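Local coordinates for protein thiaminase-I (Naegleria gruberi, PDB 4HCW) that belongs to the thiaminase I-like family and probably adopts the two-lobed alpha/beta architecture seen in periplasmic binding proteins, at residues Y112-N121 and Y259-L267; Q211-K219 and Y228-I238. All coordinates share one frame; numbering follows the deposited sequence.

Interaction 1 (Y112-N121 and Y259-L267)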
loop_
_atom_site.group_PDB
_atom_site.type_symbol
_atom_site.label_atom_id
_atom_site.label_comp_id
_atom_site.label_asym_id
_atom_site.label_seq_id
_atom_site.Cartn_x
_atom_site.Cartn_y
_atom_site.Cartn_z
ATOM N N TYR A 112 -0.160 3.183 -17.389
ATOM C CA TYR A 112 0.213 1.777 -17.526
ATOM C C TYR A 112 -0.579 0.822 -16.635
ATOM O O TYR A 112 -0.146 -0.306 -16.398
ATOM C CB TYR A 112 1.713 1.596 -17.283
ATOM C CG TYR A 112 2.578 2.092 -18.419
ATOM C CD1 TYR A 112 2.946 3.429 -18.505
ATOM C CD2 TYR A 112 3.027 1.223 -19.404
ATOM C CE1 TYR A 112 3.736 3.885 -19.543
ATOM C CE2 TYR A 112 3.817 1.671 -20.446
ATOM C CZ TYR A 112 4.168 3.003 -20.511
ATOM O OH TYR A 112 4.955 3.454 -21.546
ATOM N N GLY A 113 -1.736 1.259 -16.147
ATOM C CA GLY A 113 -2.573 0.376 -15.357
ATOM C C GLY A 113 -3.734 1.015 -14.618
ATOM O O GLY A 113 -3.814 2.237 -14.487
ATOM N N PHE A 114 -4.637 0.168 -14.134
ATOM C CA PHE A 114 -5.795 0.610 -13.369
ATOM C C PHE A 114 -5.512 0.478 -11.880
ATOM O O PHE A 114 -5.288 -0.627 -11.386
ATOM C CB PHE A 114 -7.026 -0.231 -13.718
ATOM C CG PHE A 114 -7.254 -0.401 -15.193
ATOM C CD1 PHE A 114 -6.691 -1.466 -15.876
ATOM C CD2 PHE A 114 -8.043 0.495 -15.893
ATOM C CE1 PHE A 114 -6.902 -1.630 -17.230
ATOM C CE2 PHE A 114 -8.260 0.336 -17.249
ATOM C CZ PHE A 114 -7.687 -0.728 -17.918
ATOM N N PRO A 115 -5.519 1.607 -11.158
ATOM C CA PRO A 115 -5.303 1.613 -9.708
ATOM C C PRO A 115 -6.350 0.773 -8.981
ATOM O O PRO A 115 -7.545 0.954 -9.209
ATOM C CB PRO A 115 -5.463 3.090 -9.341
ATOM C CG PRO A 115 -5.128 3.825 -10.590
ATOM C CD PRO A 115 -5.655 2.970 -11.700
ATOM N N GLN A 116 -5.901 -0.132 -8.117
ATOM C CA GLN A 116 -6.807 -1.031 -7.409
ATOM C C GLN A 116 -6.875 -0.733 -5.916
ATOM O O GLN A 116 -7.943 -0.438 -5.381
ATOM C CB GLN A 116 -6.401 -2.490 -7.628
ATOM C CG GLN A 116 -7.255 -3.484 -6.859
ATOM C CD GLN A 116 -6.908 -4.924 -7.174
ATOM O OE1 GLN A 116 -5.867 -5.210 -7.768
ATOM N NE2 GLN A 116 -7.782 -5.843 -6.781
ATOM N N TYR A 117 -5.730 -0.819 -5.247
ATOM C CA TYR A 117 -5.676 -0.632 -3.802
ATOM C C TYR A 117 -4.884 0.611 -3.415
ATOM O O TYR A 117 -3.959 1.018 -4.119
ATOM C CB TYR A 117 -5.065 -1.863 -3.129
ATOM C CG TYR A 117 -5.872 -3.128 -3.312
ATOM C CD1 TYR A 117 -7.257 -3.111 -3.229
ATOM C CD2 TYR A 117 -5.246 -4.340 -3.572
ATOM C CE1 TYR A 117 -7.998 -4.266 -3.396
ATOM C CE2 TYR A 117 -5.978 -5.501 -3.743
ATOM C CZ TYR A 117 -7.353 -5.458 -3.653
ATOM O OH TYR A 117 -8.086 -6.612 -3.822
ATOM N N LEU A 118 -5.258 1.210 -2.290
ATOM C CA LEU A 118 -4.536 2.347 -1.739
ATOM C C LEU A 118 -4.047 1.976 -0.347
ATOM O O LEU A 118 -4.827 1.520 0.488
ATOM C CB LEU A 118 -5.444 3.576 -1.670
ATOM C CG LEU A 118 -4.856 4.901 -2.163
ATOM C CD1 LEU A 118 -5.854 6.032 -1.967
ATOM C CD2 LEU A 118 -3.541 5.214 -1.466
ATOM N N CYS A 119 -2.756 2.168 -0.098
ATOM C CA CYS A 119 -2.159 1.734 1.158
ATOM C C CYS A 119 -1.179 2.770 1.704
ATOM O O CYS A 119 -0.563 3.512 0.940
ATOM C CB CYS A 119 -1.453 0.392 0.960
ATOM S SG CYS A 119 -1.241 -0.573 2.464
ATOM N N SER A 120 -1.042 2.811 3.026
ATOM C CA SER A 120 -0.130 3.742 3.688
ATOM C C SER A 120 0.067 3.378 5.158
ATOM O O SER A 120 -0.732 2.642 5.735
ATOM C CB SER A 120 -0.653 5.178 3.581
ATOM O OG SER A 120 0.171 6.076 4.305
ATOM N N ASN A 121 1.136 3.895 5.757
ATOM C CA ASN A 121 1.367 3.712 7.186
ATOM C C ASN A 121 0.662 4.789 8.001
ATOM O O ASN A 121 1.265 5.796 8.372
ATOM C CB ASN A 121 2.864 3.705 7.504
ATOM C CG ASN A 121 3.563 2.453 7.009
ATOM O OD1 ASN A 121 3.450 1.385 7.611
ATOM N ND2 ASN A 121 4.300 2.582 5.911
ATOM N N TYR A 259 3.537 9.707 2.611
ATOM C CA TYR A 259 3.729 8.742 1.534
ATOM C C TYR A 259 2.659 7.655 1.557
ATOM O O TYR A 259 2.274 7.175 2.622
ATOM C CB TYR A 259 5.117 8.105 1.626
ATOM C CG TYR A 259 6.219 8.929 0.998
ATOM C CD1 TYR A 259 6.704 10.069 1.623
ATOM C CD2 TYR A 259 6.778 8.561 -0.219
ATOM C CE1 TYR A 259 7.712 10.824 1.052
ATOM C CE2 TYR A 259 7.787 9.307 -0.797
ATOM C CZ TYR A 259 8.250 10.438 -0.158
ATOM O OH TYR A 259 9.253 11.184 -0.733
ATOM N N VAL A 260 2.179 7.277 0.376
ATOM C CA VAL A 260 1.221 6.183 0.255
ATOM C C VAL A 260 1.684 5.156 -0.771
ATOM O O VAL A 260 2.510 5.452 -1.636
ATOM C CB VAL A 260 -0.184 6.679 -0.152
ATOM C CG1 VAL A 260 -0.677 7.756 0.805
ATOM C CG2 VAL A 260 -0.178 7.184 -1.588
ATOM N N TYR A 261 1.146 3.945 -0.665
ATOM C CA TYR A 261 1.408 2.894 -1.637
ATOM C C TYR A 261 0.140 2.628 -2.440
ATOM O O TYR A 261 -0.965 2.693 -1.903
ATOM C CB TYR A 261 1.848 1.606 -0.939
ATOM C CG TYR A 261 3.062 1.753 -0.048
ATOM C CD1 TYR A 261 4.345 1.730 -0.577
ATOM C CD2 TYR A 261 2.923 1.897 1.327
ATOM C CE1 TYR A 261 5.456 1.857 0.236
ATOM C CE2 TYR A 261 4.028 2.026 2.148
ATOM C CZ TYR A 261 5.292 2.005 1.598
ATOM O OH TYR A 261 6.395 2.132 2.412
ATOM N N THR A 262 0.296 2.333 -3.726
ATOM C CA THR A 262 -0.848 1.998 -4.568
ATOM C C THR A 262 -0.611 0.712 -5.348
ATOM O O THR A 262 0.398 0.570 -6.039
ATOM C CB THR A 262 -1.185 3.124 -5.568
ATOM O OG1 THR A 262 -0.084 3.317 -6.464
ATOM C CG2 THR A 262 -1.485 4.426 -4.840
ATOM N N ASP A 263 -1.545 -0.227 -5.229
ATOM C CA ASP A 263 -1.506 -1.447 -6.022
ATOM C C ASP A 263 -2.248 -1.212 -7.331
ATOM O O ASP A 263 -3.360 -0.684 -7.338
ATOM C CB ASP A 263 -2.126 -2.611 -5.251
ATOM C CG ASP A 263 -1.325 -2.985 -4.021
ATOM O OD1 ASP A 263 -0.079 -2.931 -4.086
ATOM O OD2 ASP A 263 -1.937 -3.329 -2.989
ATOM N N VAL A 264 -1.627 -1.601 -8.438
ATOM C CA VAL A 264 -2.160 -1.285 -9.757
ATOM C C VAL A 264 -2.389 -2.523 -10.624
ATOM O O VAL A 264 -1.493 -3.350 -10.795
ATOM C CB VAL A 264 -1.233 -0.302 -10.505
ATOM C CG1 VAL A 264 -1.670 -0.145 -11.947
ATOM C CG2 VAL A 264 -1.210 1.046 -9.798
ATOM N N LEU A 265 -3.601 -2.641 -11.159
ATOM C CA LEU A 265 -3.927 -3.693 -12.115
ATOM C C LEU A 265 -3.445 -3.305 -13.507
ATOM O O LEU A 265 -3.842 -2.273 -14.044
ATOM C CB LEU A 265 -5.436 -3.941 -12.144
ATOM C CG LEU A 265 -6.030 -4.749 -10.990
ATOM C CD1 LEU A 265 -7.540 -4.591 -10.950
ATOM C CD2 LEU A 265 -5.650 -6.213 -11.126
ATOM N N ALA A 266 -2.585 -4.135 -14.087
ATOM C CA ALA A 266 -2.054 -3.870 -15.418
ATOM C C ALA A 266 -2.124 -5.117 -16.288
ATOM O O ALA A 266 -2.189 -6.236 -15.779
ATOM C CB ALA A 266 -0.624 -3.364 -15.327
ATOM N N LEU A 267 -2.110 -4.920 -17.602
ATOM C CA LEU A 267 -2.157 -6.037 -18.537
ATOM C C LEU A 267 -0.836 -6.201 -19.278
ATOM O O LEU A 267 -0.121 -5.228 -19.515
ATOM C CB LEU A 267 -3.304 -5.866 -19.539
ATOM C CG LEU A 267 -3.969 -4.496 -19.671
ATOM C CD1 LEU A 267 -4.496 -4.303 -21.082
ATOM C CD2 LEU A 267 -5.102 -4.362 -18.667
#
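Gln116 N and Tyr117 N both donate to Asp263 O, at 2.7 Å and 3.2 Å respectively. The first bond lies in the carbonyl plane, whereas the second is tilted 24° out of it. One extra residue is thus accommodated at this point. Gln116, extended with CG anti to N (chi1 177°), crosses over Leu265, placing OE1 3.3 Å from Leu265 CG; Ser67 OG hydrogen-bonds this oxygen, satisfying the carbonyl end of a buried amide. Asp263 OD2 meets the edge of the Tyr117 ring in its plane, 3.5 Å from Tyr117 CD2, with carboxylate and ring nearly perpendicular. Packing is close towards Gly113. Its bare CA suits a place pressed 3.6 Å from Val264 CG1, and Leu267 CD2 touches the edge of the Phe114 ring, where helix 275-288 adds Ile283. The far end is less enclosed: Cys119, Tyr261 and Asn121 are partly exposed, and Asn121 ND2 comes to the edge of the Tyr261 ring, 3.8 Å from Tyr261 CE2. There Ser120 OG, small enough to turn back to the backbone, donates to Tyr259 O at 2.9 Å. The whole is an antiparallel strand pair interrupted by a classic beta bulge, in the mixed central sheet of this alpha/beta fold.

Interaction 2 (Q211-K219 and Y228-I238)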
loop_
_atom_site.group_PDB
_atom_site.type_symbol
_atom_site.label_atom_id
_atom_site.label_comp_id
_atom_site.label_asym_id
_atom_site.label_seq_id
_atom_site.Cartn_x
_atom_site.Cartn_y
_atom_site.Cartn_z
ATOM N N GLN A 211 2.648 -6.486 15.963
ATOM C CA GLN A 211 1.271 -6.106 15.676
ATOM C C GLN A 211 0.294 -7.013 16.417
ATOM O O GLN A 211 -0.730 -6.555 16.921
ATOM C CB GLN A 211 1.008 -6.159 14.170
ATOM C CG GLN A 211 -0.388 -5.724 13.763
ATOM C CD GLN A 211 -1.179 -6.841 13.111
ATOM O OE1 GLN A 211 -2.124 -6.593 12.363
ATOM N NE2 GLN A 211 -0.795 -8.081 13.394
ATOM N N ARG A 212 0.626 -8.300 16.483
ATOM C CA ARG A 212 -0.205 -9.283 17.173
ATOM C C ARG A 212 -0.369 -8.953 18.653
ATOM O O ARG A 212 -1.456 -9.098 19.213
ATOM C CB ARG A 212 0.374 -10.691 16.999
ATOM C CG ARG A 212 -0.221 -11.735 17.933
ATOM N N GLU A 213 0.713 -8.504 19.282
ATOM C CA GLU A 213 0.673 -8.122 20.690
ATOM C C GLU A 213 -0.206 -6.896 20.903
ATOM O O GLU A 213 -0.927 -6.800 21.895
ATOM C CB GLU A 213 2.083 -7.851 21.216
ATOM C CG GLU A 213 2.958 -9.089 21.331
ATOM C CD GLU A 213 4.335 -8.775 21.884
ATOM O OE1 GLU A 213 4.811 -7.637 21.688
ATOM O OE2 GLU A 213 4.941 -9.665 22.518
ATOM N N TYR A 214 -0.140 -5.959 19.962
ATOM C CA TYR A 214 -0.923 -4.733 20.047
ATOM C C TYR A 214 -2.415 -5.004 19.892
ATOM O O TYR A 214 -3.228 -4.490 20.660
ATOM C CB TYR A 214 -0.459 -3.727 18.992
ATOM C CG TYR A 214 -1.366 -2.526 18.850
ATOM C CD1 TYR A 214 -1.284 -1.462 19.738
ATOM C CD2 TYR A 214 -2.300 -2.456 17.826
ATOM C CE1 TYR A 214 -2.112 -0.361 19.611
ATOM C CE2 TYR A 214 -3.131 -1.360 17.691
ATOM C CZ TYR A 214 -3.033 -0.317 18.585
ATOM O OH TYR A 214 -3.859 0.776 18.453
ATOM N N ILE A 215 -2.768 -5.807 18.893
ATOM C CA ILE A 215 -4.164 -6.141 18.628
ATOM C C ILE A 215 -4.796 -6.868 19.812
ATOM O O ILE A 215 -5.921 -6.564 20.210
ATOM C CB ILE A 215 -4.309 -6.995 17.349
ATOM C CG1 ILE A 215 -3.826 -6.211 16.127
ATOM C CG2 ILE A 215 -5.751 -7.432 17.152
ATOM C CD1 ILE A 215 -4.578 -4.918 15.894
ATOM N N ASN A 216 -4.060 -7.821 20.378
ATOM C CA ASN A 216 -4.523 -8.556 21.551
ATOM C C ASN A 216 -4.783 -7.640 22.743
ATOM O O ASN A 216 -5.751 -7.824 23.478
ATOM C CB ASN A 216 -3.517 -9.642 21.940
ATOM C CG ASN A 216 -3.442 -10.761 20.920
ATOM O OD1 ASN A 216 -3.932 -10.629 19.798
ATOM N ND2 ASN A 216 -2.826 -11.872 21.306
ATOM N N SER A 217 -3.913 -6.651 22.924
ATOM C CA SER A 217 -4.037 -5.713 24.033
ATOM C C SER A 217 -5.255 -4.805 23.873
ATOM O O SER A 217 -5.965 -4.535 24.840
ATOM C CB SER A 217 -2.765 -4.873 24.169
ATOM O OG SER A 217 -2.521 -4.122 22.992
ATOM N N VAL A 218 -5.487 -4.338 22.650
ATOM C CA VAL A 218 -6.635 -3.485 22.360
ATOM C C VAL A 218 -7.939 -4.251 22.569
ATOM O O VAL A 218 -8.902 -3.718 23.125
ATOM C CB VAL A 218 -6.578 -2.927 20.921
ATOM C CG1 VAL A 218 -7.862 -2.188 20.576
ATOM C CG2 VAL A 218 -5.376 -2.011 20.757
ATOM N N LYS A 219 -7.958 -5.507 22.131
ATOM C CA LYS A 219 -9.116 -6.374 22.322
ATOM C C LYS A 219 -9.419 -6.578 23.803
ATOM O O LYS A 219 -10.579 -6.558 24.217
ATOM C CB LYS A 219 -8.890 -7.734 21.658
ATOM C CG LYS A 219 -9.041 -7.744 20.144
ATOM C CD LYS A 219 -8.896 -9.160 19.605
ATOM C CE LYS A 219 -9.193 -9.232 18.117
ATOM N NZ LYS A 219 -9.091 -10.629 17.608
ATOM N N TYR A 228 -0.311 4.027 17.243
ATOM C CA TYR A 228 -0.005 2.875 16.401
ATOM C C TYR A 228 0.185 3.301 14.951
ATOM O O TYR A 228 -0.614 4.064 14.407
ATOM C CB TYR A 228 -1.114 1.826 16.501
ATOM C CG TYR A 228 -0.946 0.649 15.562
ATOM C CD1 TYR A 228 -0.186 -0.453 15.928
ATOM C CD2 TYR A 228 -1.557 0.638 14.313
ATOM C CE1 TYR A 228 -0.032 -1.531 15.075
ATOM C CE2 TYR A 228 -1.408 -0.434 13.455
ATOM C CZ TYR A 228 -0.645 -1.516 13.840
ATOM O OH TYR A 228 -0.497 -2.584 12.987
ATOM N N VAL A 229 1.250 2.806 14.329
ATOM C CA VAL A 229 1.504 3.081 12.921
ATOM C C VAL A 229 1.586 1.782 12.128
ATOM O O VAL A 229 2.296 0.851 12.512
ATOM C CB VAL A 229 2.799 3.888 12.717
ATOM C CG1 VAL A 229 2.955 4.272 11.253
ATOM C CG2 VAL A 229 2.794 5.132 13.592
ATOM N N GLY A 230 0.850 1.723 11.025
ATOM C CA GLY A 230 0.836 0.548 10.174
ATOM C C GLY A 230 -0.197 0.679 9.074
ATOM O O GLY A 230 -0.890 1.694 8.982
ATOM N N TYR A 231 -0.301 -0.347 8.235
ATOM C CA TYR A 231 -1.284 -0.347 7.160
ATOM C C TYR A 231 -2.688 -0.459 7.740
ATOM O O TYR A 231 -2.875 -0.998 8.831
ATOM C CB TYR A 231 -1.028 -1.502 6.191
ATOM C CG TYR A 231 0.403 -1.608 5.715
ATOM C CD1 TYR A 231 1.003 -0.568 5.018
ATOM C CD2 TYR A 231 1.150 -2.754 5.953
ATOM C CE1 TYR A 231 2.309 -0.663 4.577
ATOM C CE2 TYR A 231 2.457 -2.859 5.517
ATOM C CZ TYR A 231 3.031 -1.810 4.829
ATOM O OH TYR A 231 4.332 -1.910 4.392
ATOM N N SER A 232 -3.673 0.053 7.010
ATOM C CA SER A 232 -5.058 -0.012 7.461
ATOM C C SER A 232 -5.556 -1.454 7.512
ATOM O O SER A 232 -6.428 -1.787 8.314
ATOM C CB SER A 232 -5.961 0.843 6.568
ATOM O OG SER A 232 -5.776 0.530 5.199
ATOM N N GLU A 233 -4.990 -2.308 6.664
ATOM C CA GLU A 233 -5.364 -3.719 6.629
ATOM C C GLU A 233 -4.967 -4.438 7.915
ATOM O O GLU A 233 -5.514 -5.491 8.240
ATOM C CB GLU A 233 -4.729 -4.425 5.429
ATOM C CG GLU A 233 -4.994 -3.757 4.091
ATOM C CD GLU A 233 -3.895 -2.792 3.696
ATOM O OE1 GLU A 233 -4.164 -1.573 3.633
ATOM O OE2 GLU A 233 -2.762 -3.254 3.442
ATOM N N SER A 234 -4.011 -3.868 8.641
ATOM C CA SER A 234 -3.536 -4.468 9.882
ATOM C C SER A 234 -4.433 -4.100 11.059
ATOM O O SER A 234 -4.226 -4.567 12.179
ATOM C CB SER A 234 -2.092 -4.043 10.165
ATOM O OG SER A 234 -1.977 -2.632 10.232
ATOM N N MET A 235 -5.433 -3.265 10.796
ATOM C CA MET A 235 -6.334 -2.799 11.841
ATOM C C MET A 235 -7.702 -3.471 11.744
ATOM O O MET A 235 -8.617 -3.139 12.497
ATOM C CB MET A 235 -6.500 -1.282 11.751
ATOM C CG MET A 235 -5.187 -0.516 11.715
ATOM S SD MET A 235 -5.415 1.224 11.303
ATOM C CE MET A 235 -3.721 1.804 11.330
ATOM N N CYS A 236 -7.833 -4.417 10.820
ATOM C CA CYS A 236 -9.123 -5.042 10.537
ATOM C C CYS A 236 -9.664 -5.859 11.708
ATOM O O CYS A 236 -10.875 -5.999 11.870
ATOM C CB CYS A 236 -9.038 -5.917 9.283
ATOM S SG CYS A 236 -8.107 -7.455 9.489
ATOM N N GLU A 237 -8.764 -6.396 12.525
ATOM C CA GLU A 237 -9.166 -7.252 13.636
ATOM C C GLU A 237 -9.706 -6.461 14.827
ATOM O O GLU A 237 -10.106 -7.042 15.837
ATOM C CB GLU A 237 -8.009 -8.157 14.065
ATOM C CG GLU A 237 -8.234 -9.626 13.743
ATOM C CD GLU A 237 -6.944 -10.419 13.698
ATOM O OE1 GLU A 237 -5.883 -9.817 13.428
ATOM O OE2 GLU A 237 -6.990 -11.646 13.930
ATOM N N ILE A 238 -9.717 -5.138 14.704
ATOM C CA ILE A 238 -10.273 -4.273 15.739
ATOM C C ILE A 238 -11.101 -3.146 15.128
ATOM O O ILE A 238 -11.210 -2.065 15.707
ATOM C CB ILE A 238 -9.173 -3.653 16.628
ATOM C CG1 ILE A 238 -8.135 -2.929 15.769
ATOM C CG2 ILE A 238 -8.508 -4.716 17.489
ATOM C CD1 ILE A 238 -7.089 -2.187 16.574
#
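Ser234 OG, beside the Gln211 side chain, is engaged twice: it accepts a hydrogen bond from Tyr228 OH at 3.1 Å and donates to Tyr231 O, the latter at a modelled length too short to be trusted. With chi1 at 57°, the serine oxygen sits between its own N and carbonyl carbon and lies in the plane of the Tyr228 ring, at its edge. The bond from Tyr228 OH ties the hydroxyl end of that ring to the serine, and Gln211 CG comes within 3.2 Å of Tyr228 OH from the helix. Gly230 suits its place because the hydroxyl of Tyr228 fills the space where a side chain would begin.

The ring of Tyr228 in turn makes an offset stack with Tyr214, their centroids 4.4 Å apart and their planes 13° from parallel. Tyr214 CD2 lies 3.5 Å from Tyr228 CD1, while Val218 CG2 covers the opposite face of Tyr214, 3.6 Å above its plane. The two flat rings thus join the helix to the start of the strand.

Farther along, Ile238 provides branched aliphatic bulk. Its CD1 meets Ile215 CD1 at 3.8 Å, and its CG2 meets Val218 CG1 at 4.0 Å, the valine and isoleucine crossing at about a right angle. Outermost is the exposed, extended Lys219, whose CE passes 3.3 Å from Glu237 O; its ammonium and the Glu237 carboxylate are near each other but beyond salt-bridge range, so their attraction is probably modest.

Ile238 also occupies the N-cap position of helix 239-244, and Tyr228 pairs through its backbone with Leu124, which Tyr214 touches too. Helix 211-219 packs on Tyr228, at the start of short strand 229-230, and on the 3-10 segment and Ile238: a helix laid against the flank of the sheet within the thiaminase I-like domain.

Overall arrangement
Strand 110-125 joins the two contacts. Its 112-121 portion pairs with 259-267 in interaction 1, and the same strand lies antiparallel to 229-230, which lies in the second segment of interaction 2. The centres are about 22 Å apart; interaction 1 lies about 7 Å from the centre of the chain and interaction 2 about 16 Å, so the first is the more central. Interaction 2 is nested in the chain between the two strands of interaction 1. The contacts meet where Cys119 SG packs 3.2 Å from Glu233 OE2 and Asn121 O lies 3.7 Å from Val229 CG1. The Cys119-Asn121 end of the bulged strand pair thus packs directly on Val229, Tyr231 and Glu233.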